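Side-chain contacts in dihydrodipicolinate synthase (Bacteroides thetaiotaomicron, PDB 4XKY), which probably acts as a tetrameric, Schiff-base-forming lyase of the DapA family, whose synthase members join pyruvate to aspartate semialdehyde on the way to lysine: residues A[48-51]-A[52-55]; A[284-287]-A[288-292]. One frame throughout, in Å; residues are numbered along the deposited sequence.

Contact 1 (48-55) comes first along the chain, in the loop between strand 42-44 of the parallel barrel and helix 56-70; contact 2 (284-292) follows much later, at the start of the C-terminal helix 285-298. Their centres are 23 Å apart and their nearest atoms about 14 Å, so they do not touch. Helix 257-268 relates them: E50 of contact 1 forms a salt bridge with its K263, while R288 and I291 of contact 2 pack on its C264. The first contact lies by the predicted pyruvate site of the TIM-barrel fold; the second is a surface segment, away from the annotated sites, that lays the last helix against the same helix.

Contact 1. Residues A[48-51]-A[52-55]; sequences TGES and QSLS
E50 and L54 meet where the isobutyl group packs against a backbone carbonyl oxygen: CG of L54 is 3.2 Å from O of E50. With CG anti to its own carbonyl carbon (chi1 -60°) and CD1 continuing in an extended line (chi2 -177°), the branch reaches back to put CD1 3.6 Å from O of G49. A glycine in place of L54 would probably leave these two carbonyls without their nonpolar cover and open a gap beside T14 and A277, which the leucine also touches.

The backbone folds round in two successive turns. N of L54 donates to O of S51 at 3.2 Å, closing a type I turn through Q52 and S53. O of E50 receives two weak bonds, from N of S53 (3.1 Å) and N of L54 (3.4 Å).

One water ties the side chains together, donating to OE1 of E50 at 2.7 Å and accepting from OG of S53 at 3.1 Å. The serine hydroxyl lies between its backbone N and carbonyl carbon, facing E50. The carboxylate has further partners, K263 through OE2 and the amide of A277 through OE1, which fix its rotation.

T48, G49 and E50 close the GTTGE sequence characteristic of this family; T48 is a predicted pyruvate ligand, and the S51 side chain lies about 7 Å from that of Y136, the predicted proton donor/acceptor. Another chain packs on Q52 and S53. The loop leads from barrel strand 42-44 to helix 56-70, where S55 is the N-cap, its OG bonded to N of L58.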
ATOM      1  N   THR A  48     -21.607  -6.109   2.132  1.00 28.18           N
ATOM      2  CA  THR A  48     -22.351  -7.090   2.911  1.00 29.43           C
ATOM      3  C   THR A  48     -23.270  -8.018   2.079  1.00 28.41           C
ATOM      4  O   THR A  48     -23.479  -9.194   2.456  1.00 27.04           O
ATOM      5  CB  THR A  48     -23.158  -6.367   4.001  1.00 28.84           C
ATOM      6  OG1 THR A  48     -22.241  -5.691   4.867  1.00 30.09           O
ATOM      7  CG2 THR A  48     -23.931  -7.326   4.811  1.00 30.18           C
ATOM      8  N   GLY A  49     -23.768  -7.480   0.961  1.00 26.76           N
ATOM      9  CA  GLY A  49     -24.598  -8.206  -0.023  1.00 26.45           C
ATOM     10  C   GLY A  49     -23.807  -8.975  -1.070  1.00 27.02           C
ATOM     11  O   GLY A  49     -24.395  -9.510  -2.013  1.00 25.54           O
ATOM     12  N   GLU A  50     -22.476  -9.007  -0.922  1.00 27.86           N
ATOM     13  CA  GLU A  50     -21.587  -9.782  -1.828  1.00 27.94           C
ATOM     14  C   GLU A  50     -21.720  -9.362  -3.322  1.00 28.36           C
ATOM     15  O   GLU A  50     -21.596 -10.204  -4.213  1.00 26.72           O
ATOM     16  CB  GLU A  50     -21.905 -11.303  -1.706  1.00 27.98           C
ATOM     17  CG  GLU A  50     -21.443 -11.984  -0.432  1.00 29.11           C
ATOM     18  CD  GLU A  50     -22.059 -13.372  -0.232  1.00 31.78           C
ATOM     19  OE1 GLU A  50     -21.472 -14.407  -0.649  1.00 30.88           O
ATOM     20  OE2 GLU A  50     -23.148 -13.415   0.366  1.00 30.30           O
ATOM     21  N   SER A  51     -21.979  -8.098  -3.632  1.00 31.40           N
ATOM     22  CA  SER A  51     -22.411  -7.786  -5.023  1.00 36.24           C
ATOM     23  C   SER A  51     -21.370  -8.185  -6.085  1.00 38.31           C
ATOM     24  O   SER A  51     -21.682  -8.811  -7.110  1.00 37.83           O
ATOM     25  CB  SER A  51     -22.746  -6.310  -5.219  1.00 38.77           C
ATOM     26  OG  SER A  51     -23.267  -6.116  -6.539  1.00 39.30           O
ATOM     27  N   GLN A  52     -20.124  -7.838  -5.821  1.00 41.12           N
ATOM     28  CA  GLN A  52     -19.061  -8.100  -6.789  1.00 46.33           C
ATOM     29  C   GLN A  52     -18.944  -9.584  -7.149  1.00 40.99           C
ATOM     30  O   GLN A  52     -18.689  -9.913  -8.319  1.00 40.91           O
ATOM     31  CB  GLN A  52     -17.729  -7.621  -6.233  1.00 54.05           C
ATOM     32  CG  GLN A  52     -17.317  -8.373  -4.975  1.00 60.87           C
ATOM     33  CD  GLN A  52     -16.457  -7.542  -4.048  1.00 68.68           C
ATOM     34  OE1 GLN A  52     -16.035  -6.437  -4.397  1.00 72.48           O
ATOM     35  NE2 GLN A  52     -16.191  -8.070  -2.856  1.00 71.41           N
ATOM     36  N   SER A  53     -19.159 -10.467  -6.164  1.00 33.41           N
ATOM     37  CA  SER A  53     -18.884 -11.905  -6.351  1.00 30.34           C
ATOM     38  C   SER A  53     -20.077 -12.683  -6.932  1.00 28.08           C
ATOM     39  O   SER A  53     -19.960 -13.843  -7.315  1.00 26.51           O
ATOM     40  CB  SER A  53     -18.369 -12.520  -5.041  1.00 30.82           C
ATOM     41  OG  SER A  53     -19.451 -12.801  -4.168  1.00 34.14           O
ATOM     42  N   LEU A  54     -21.220 -12.014  -7.037  1.00 27.84           N
ATOM     43  CA  LEU A  54     -22.446 -12.585  -7.606  1.00 27.44           C
ATOM     44  C   LEU A  54     -22.556 -12.301  -9.080  1.00 27.88           C
ATOM     45  O   LEU A  54     -22.070 -11.299  -9.561  1.00 27.35           O
ATOM     46  CB  LEU A  54     -23.668 -11.995  -6.912  1.00 27.58           C
ATOM     47  CG  LEU A  54     -23.716 -12.252  -5.405  1.00 29.00           C
ATOM     48  CD1 LEU A  54     -24.993 -11.704  -4.820  1.00 28.64           C
ATOM     49  CD2 LEU A  54     -23.544 -13.719  -5.050  1.00 30.33           C
ATOM     50  N   SER A  55     -23.205 -13.205  -9.797  1.00 29.68           N
ATOM     51  CA  SER A  55     -23.470 -13.011 -11.206  1.00 31.48           C
ATOM     52  C   SER A  55     -24.420 -11.818 -11.420  1.00 32.72           C
ATOM     53  O   SER A  55     -25.140 -11.390 -10.514  1.00 31.73           O
ATOM     54  CB  SER A  55     -24.099 -14.272 -11.791  1.00 32.63           C
ATOM     55  OG  SER A  55     -25.466 -14.364 -11.409  1.00 32.21           O
TER
HETATM   56  O   HOH W   1     -18.949 -14.468  -1.627  1.00 28.49           O

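Contact 2. Residues A[284-287]-A[288-292]; sequences EQRE and RGKIW
N of G289 donates to O of Q285 over 2.8 Å with an N-H...O angle of 161°, the shortest of four i to i+4 bonds that define the opening of an alpha-helix, 285-298. E284 holds the N-cap position, and its O takes the amide of R288 at 2.9 Å. K290 N to R286 O and I291 N to E287 O continue the same i to i+4 pattern.

On the outer side, R286 and K290 run side by side, pointing the same way. The arginine bends at chi3 (64°), which carries its guanidinium forward until NH1 is modelled 3.0 Å from CE of K290, too close for an ordinary contact, so the placement of these exposed ends is doubtful. NZ of the lysine lies at the guanidinium edge, in plane, only 3.3 Å from NH1; if so placed, the two charges would probably repel.

E287 probably offsets part of this. Bent at chi2 (70°), it sets its carboxylate over one guanidinium face, displaced toward the rim, with OE2 2.9 Å from NH2 of R286. This salt bridge joins charges alone, since the oxygen stands well out of the guanidinium plane and no N-H points at it.

R288 reaches away from the turn, where its NH1 forms a salt bridge with D274 and a hydrogen bond with S267; its shaft touches C264 and L268 of helix 257-268. I291 is buried against C264, V251 and F283. There it keeps contact with the preceding turn as well: its CG1 rests 3.5 Å from O of E287, the same carbonyl that its own amide grips.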
ATOM      1  N   GLU A 284     -18.548 -24.213   8.404  1.00 26.09           N
ATOM      2  CA  GLU A 284     -18.889 -25.587   8.669  1.00 27.26           C
ATOM      3  C   GLU A 284     -19.198 -25.768  10.183  1.00 28.54           C
ATOM      4  O   GLU A 284     -19.258 -24.789  10.925  1.00 29.15           O
ATOM      5  CB  GLU A 284     -17.727 -26.476   8.144  1.00 27.48           C
ATOM      6  CG  GLU A 284     -17.585 -26.393   6.622  1.00 27.17           C
ATOM      7  CD  GLU A 284     -16.458 -27.229   6.010  1.00 28.08           C
ATOM      8  OE1 GLU A 284     -15.715 -27.964   6.735  1.00 26.58           O
ATOM      9  OE2 GLU A 284     -16.351 -27.159   4.752  1.00 26.95           O
ATOM     10  N   GLN A 285     -19.403 -27.001  10.618  1.00 30.54           N
ATOM     11  CA  GLN A 285     -19.865 -27.344  11.987  1.00 35.41           C
ATOM     12  C   GLN A 285     -19.097 -26.668  13.137  1.00 34.87           C
ATOM     13  O   GLN A 285     -19.706 -26.105  14.046  1.00 33.40           O
ATOM     14  CB  GLN A 285     -19.856 -28.891  12.179  1.00 39.35           C
ATOM     15  CG  GLN A 285     -20.474 -29.430  13.484  1.00 43.91           C
ATOM     16  CD  GLN A 285     -20.132 -30.907  13.777  1.00 48.95           C
ATOM     17  OE1 GLN A 285     -19.038 -31.217  14.255  1.00 51.71           O
ATOM     18  NE2 GLN A 285     -21.079 -31.815  13.516  1.00 51.04           N
ATOM     19  N   ARG A 286     -17.769 -26.755  13.120  1.00 35.17           N
ATOM     20  CA  ARG A 286     -16.982 -26.147  14.180  1.00 36.47           C
ATOM     21  C   ARG A 286     -17.171 -24.640  14.328  1.00 33.84           C
ATOM     22  O   ARG A 286     -17.391 -24.135  15.430  1.00 32.07           O
ATOM     23  CB  ARG A 286     -15.499 -26.412  14.012  1.00 40.94           C
ATOM     24  CG  ARG A 286     -14.781 -26.181  15.331  1.00 46.65           C
ATOM     25  CD  ARG A 286     -13.396 -26.795  15.338  1.00 53.40           C
ATOM     26  NE  ARG A 286     -12.571 -26.135  14.337  1.00 57.67           N
ATOM     27  CZ  ARG A 286     -12.035 -24.927  14.487  1.00 64.79           C
ATOM     28  NH1 ARG A 286     -12.224 -24.231  15.600  1.00 68.62           N
ATOM     29  NH2 ARG A 286     -11.306 -24.405  13.511  1.00 69.62           N
ATOM     30  N   GLU A 287     -17.047 -23.912  13.232  1.00 31.73           N
ATOM     31  CA  GLU A 287     -17.182 -22.470  13.302  1.00 31.11           C
ATOM     32  C   GLU A 287     -18.643 -22.119  13.607  1.00 30.32           C
ATOM     33  O   GLU A 287     -18.927 -21.217  14.391  1.00 32.14           O
ATOM     34  CB  GLU A 287     -16.678 -21.792  12.015  1.00 31.87           C
ATOM     35  CG  GLU A 287     -15.157 -21.877  11.814  1.00 33.20           C
ATOM     36  CD  GLU A 287     -14.691 -23.283  11.498  1.00 36.09           C
ATOM     37  OE1 GLU A 287     -15.343 -23.970  10.686  1.00 36.00           O
ATOM     38  OE2 GLU A 287     -13.692 -23.722  12.096  1.00 40.05           O
ATOM     39  N   ARG A 288     -19.565 -22.858  13.014  1.00 29.71           N
ATOM     40  CA  ARG A 288     -20.969 -22.636  13.260  1.00 31.49           C
ATOM     41  C   ARG A 288     -21.265 -22.817  14.758  1.00 32.71           C
ATOM     42  O   ARG A 288     -21.963 -22.000  15.348  1.00 32.91           O
ATOM     43  CB  ARG A 288     -21.810 -23.565  12.393  1.00 31.74           C
ATOM     44  CG  ARG A 288     -23.292 -23.390  12.574  1.00 32.68           C
ATOM     45  CD  ARG A 288     -24.064 -24.357  11.710  1.00 34.05           C
ATOM     46  NE  ARG A 288     -25.502 -24.230  11.923  1.00 34.33           N
ATOM     47  CZ  ARG A 288     -26.291 -23.358  11.300  1.00 36.02           C
ATOM     48  NH1 ARG A 288     -25.795 -22.498  10.411  1.00 35.45           N
ATOM     49  NH2 ARG A 288     -27.596 -23.358  11.566  1.00 36.63           N
ATOM     50  N   GLY A 289     -20.689 -23.856  15.363  1.00 33.93           N
ATOM     51  CA  GLY A 289     -20.745 -24.056  16.821  1.00 35.35           C
ATOM     52  C   GLY A 289     -20.248 -22.868  17.629  1.00 35.09           C
ATOM     53  O   GLY A 289     -20.832 -22.500  18.645  1.00 35.31           O
ATOM     54  N   LYS A 290     -19.166 -22.254  17.179  1.00 34.00           N
ATOM     55  CA  LYS A 290     -18.633 -21.089  17.866  1.00 33.95           C
ATOM     56  C   LYS A 290     -19.525 -19.888  17.726  1.00 32.07           C
ATOM     57  O   LYS A 290     -19.626 -19.082  18.640  1.00 31.98           O
ATOM     58  CB  LYS A 290     -17.276 -20.697  17.313  1.00 36.13           C
ATOM     59  CG  LYS A 290     -16.166 -21.651  17.684  1.00 40.96           C
ATOM     60  CD  LYS A 290     -14.828 -21.034  17.336  1.00 45.17           C
ATOM     61  CE  LYS A 290     -13.791 -22.098  17.089  1.00 50.58           C
ATOM     62  NZ  LYS A 290     -13.329 -22.722  18.359  1.00 55.46           N
ATOM     63  N   ILE A 291     -20.121 -19.715  16.554  1.00 29.86           N
ATOM     64  CA  ILE A 291     -20.987 -18.584  16.359  1.00 28.11           C
ATOM     65  C   ILE A 291     -22.216 -18.777  17.256  1.00 28.51           C
ATOM     66  O   ILE A 291     -22.642 -17.846  17.878  1.00 27.78           O
ATOM     67  CB  ILE A 291     -21.385 -18.390  14.871  1.00 27.09           C
ATOM     68  CG1 ILE A 291     -20.164 -17.983  14.039  1.00 26.27           C
ATOM     69  CG2 ILE A 291     -22.487 -17.349  14.746  1.00 26.68           C
ATOM     70  CD1 ILE A 291     -19.750 -16.539  14.156  1.00 25.93           C
ATOM     71  N   TRP A 292     -22.778 -19.981  17.329  1.00 30.29           N
ATOM     72  CA  TRP A 292     -23.942 -20.237  18.198  1.00 32.96           C
ATOM     73  C   TRP A 292     -23.627 -19.888  19.677  1.00 36.16           C
ATOM     74  O   TRP A 292     -24.394 -19.180  20.338  1.00 35.95           O
ATOM     75  CB  TRP A 292     -24.423 -21.689  18.035  1.00 33.07           C
ATOM     76  CG  TRP A 292     -25.555 -22.108  18.948  1.00 34.15           C
ATOM     77  CD1 TRP A 292     -25.536 -23.141  19.830  1.00 35.07           C
ATOM     78  CD2 TRP A 292     -26.872 -21.530  19.034  1.00 34.25           C
ATOM     79  NE1 TRP A 292     -26.744 -23.236  20.479  1.00 35.70           N
ATOM     80  CE2 TRP A 292     -27.580 -22.251  20.018  1.00 36.10           C
ATOM     81  CE3 TRP A 292     -27.503 -20.451  18.401  1.00 34.88           C
ATOM     82  CZ2 TRP A 292     -28.914 -21.944  20.380  1.00 36.89           C
ATOM     83  CZ3 TRP A 292     -28.834 -20.138  18.760  1.00 36.71           C
ATOM     84  CH2 TRP A 292     -29.519 -20.892  19.740  1.00 36.70           C
TER